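Local coordinates for protein endoglucanase A (Clostridium acetobutylicum, PDB 3IK2) that probably hydrolyses internal beta-1,4-glucosidic bonds of cellulose and related glucans, as a family 44 glycoside hydrolase built on a TIM-like barrel, at residues A[398-401]-A[402-406]. Numbering follows the deposited sequence.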
loop_
_atom_site.group_PDB
_atom_site.type_symbol
_atom_site.label_atom_id
_atom_site.label_comp_id
_atom_site.label_asym_id
_atom_site.label_seq_id
_atom_site.Cartn_x
_atom_site.Cartn_y
_atom_site.Cartn_z
ATOM N N ALA A 398 -6.258 -13.489 4.670
ATOM C CA ALA A 398 -4.963 -13.373 4.007
ATOM C C ALA A 398 -3.955 -12.707 4.915
ATOM O O ALA A 398 -2.852 -13.228 5.080
ATOM C CB ALA A 398 -5.086 -12.637 2.678
ATOM N N PHE A 399 -4.338 -11.584 5.538
ATOM C CA PHE A 399 -3.476 -10.914 6.498
ATOM C C PHE A 399 -3.118 -11.832 7.677
ATOM O O PHE A 399 -1.954 -11.919 8.089
ATOM C CB PHE A 399 -4.142 -9.632 7.021
ATOM C CG PHE A 399 -3.979 -8.433 6.118
ATOM C CD1 PHE A 399 -4.898 -8.172 5.093
ATOM C CD2 PHE A 399 -2.907 -7.537 6.304
ATOM C CE1 PHE A 399 -4.750 -7.037 4.253
ATOM C CE2 PHE A 399 -2.764 -6.395 5.467
ATOM C CZ PHE A 399 -3.674 -6.152 4.445
ATOM N N ASN A 400 -4.124 -12.490 8.247
ATOM C CA ASN A 400 -3.892 -13.453 9.340
ATOM C C ASN A 400 -3.094 -14.671 8.915
ATOM O O ASN A 400 -2.370 -15.245 9.720
ATOM C CB ASN A 400 -5.208 -13.895 9.977
ATOM C CG ASN A 400 -5.825 -12.804 10.777
ATOM O OD1 ASN A 400 -5.101 -11.979 11.331
ATOM N ND2 ASN A 400 -7.159 -12.756 10.829
ATOM N N LEU A 401 -3.208 -15.064 7.652
ATOM C CA LEU A 401 -2.421 -16.195 7.176
ATOM C C LEU A 401 -0.930 -15.926 7.313
ATOM O O LEU A 401 -0.162 -16.828 7.581
ATOM C CB LEU A 401 -2.758 -16.565 5.726
ATOM C CG LEU A 401 -2.106 -17.874 5.249
ATOM C CD1 LEU A 401 -2.712 -19.069 5.977
ATOM C CD2 LEU A 401 -2.177 -18.046 3.727
ATOM N N TYR A 402 -0.529 -14.676 7.125
ATOM C CA TYR A 402 0.860 -14.318 7.287
ATOM C C TYR A 402 1.307 -14.181 8.739
ATOM O O TYR A 402 2.310 -14.796 9.119
ATOM C CB TYR A 402 1.194 -13.071 6.461
ATOM C CG TYR A 402 1.366 -13.403 4.998
ATOM C CD1 TYR A 402 2.631 -13.690 4.481
ATOM C CD2 TYR A 402 0.256 -13.489 4.147
ATOM C CE1 TYR A 402 2.792 -14.026 3.127
ATOM C CE2 TYR A 402 0.408 -13.834 2.768
ATOM C CZ TYR A 402 1.686 -14.106 2.287
ATOM O OH TYR A 402 1.862 -14.429 0.963
ATOM N N ASN A 403 0.555 -13.419 9.542
ATOM C CA ASN A 403 1.028 -12.944 10.864
ATOM C C ASN A 403 0.162 -13.250 12.084
ATOM O O ASN A 403 0.446 -12.823 13.192
ATOM C CB ASN A 403 1.295 -11.445 10.816
ATOM C CG ASN A 403 2.354 -11.097 9.817
ATOM O OD1 ASN A 403 3.471 -11.592 9.913
ATOM N ND2 ASN A 403 1.999 -10.280 8.818
ATOM N N ASN A 404 -0.898 -13.992 11.882
ATOM C CA ASN A 404 -1.629 -14.500 13.018
ATOM C C ASN A 404 -2.420 -15.721 12.588
ATOM O O ASN A 404 -3.624 -15.756 12.708
ATOM C CB ASN A 404 -2.519 -13.410 13.610
ATOM C CG ASN A 404 -3.202 -13.854 14.879
ATOM O OD1 ASN A 404 -2.741 -14.767 15.553
ATOM N ND2 ASN A 404 -4.298 -13.192 15.223
ATOM N N TYR A 405 -1.725 -16.699 12.032
ATOM C CA TYR A 405 -2.394 -17.878 11.467
ATOM C C TYR A 405 -2.927 -18.821 12.551
ATOM O O TYR A 405 -3.921 -19.514 12.345
ATOM C CB TYR A 405 -1.466 -18.621 10.515
ATOM C CG TYR A 405 -0.125 -18.973 11.118
ATOM C CD1 TYR A 405 0.080 -20.195 11.734
ATOM C CD2 TYR A 405 0.936 -18.089 11.064
ATOM C CE1 TYR A 405 1.316 -20.521 12.276
ATOM C CE2 TYR A 405 2.171 -18.418 11.600
ATOM C CZ TYR A 405 2.349 -19.630 12.199
ATOM O OH TYR A 405 3.573 -19.941 12.754
ATOM N N ASP A 406 -2.261 -18.834 13.701
ATOM C CA ASP A 406 -2.631 -19.743 14.775
ATOM C C ASP A 406 -3.401 -19.042 15.891
ATOM O O ASP A 406 -3.681 -19.653 16.919
ATOM C CB ASP A 406 -1.384 -20.436 15.336
ATOM C CG ASP A 406 -0.432 -19.462 15.991
ATOM O OD1 ASP A 406 -0.784 -18.249 16.047
ATOM O OD2 ASP A 406 0.671 -19.910 16.420
HETATM O O HOH W 1 -0.531 -9.461 8.509
HETATM O O HOH W 2 -5.836 -11.317 14.244
#
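N400 and N404, one helical turn apart, meet twice where helix 393-403 ends: through the backbone, and through side chains bridged by a water. The N404 N-H gives the last of the i to i-4 hydrogen bonds here, to N400 O at 2.9 Å, with the donor tilted 26° from the carbonyl plane. One residue earlier, N403 N reaches F399 O at 3.3 Å in the carbonyl plane. The Y402 N-H is divided between A398 O and F399 O, both weak bonds. N404 is the first residue to leave helical torsions, which places the end of the helix at N403.

The two asparagine side chains run side by side in the same direction, their amide planes 87° apart, and N400 OD1 packs on N404 CB at 3.7 Å. The bridging water donates to N400 OD1 and accepts from N404 ND2 at 2.6 Å. Both amides have further partners, N29 O and K31 N for N400, N409 N for N404. A second water donates to F399 O at 2.9 Å and accepts from N403 ND2, giving that carbonyl a partner beyond its helical ones.

The Y402 ring, with CG anti to its own carbonyl carbon (chi1 -78°), brings CD2 to 3.3 Å from A398 O, which lies in the ring plane at its edge; its hydroxyl bonds A368 O of helix 361-376. Y405 CB sits 3.7 Å from L401 O, which accepts a hydrogen bond from H506 ND1 of strand 503-510. Thus in the last turn F399 O gains a water and L401 O a histidine, while N400 O is met by the N-H of N404; separate polar links hold the helix end to helix 361-376 through Y402 OH and to strand 503-510 through L401 O.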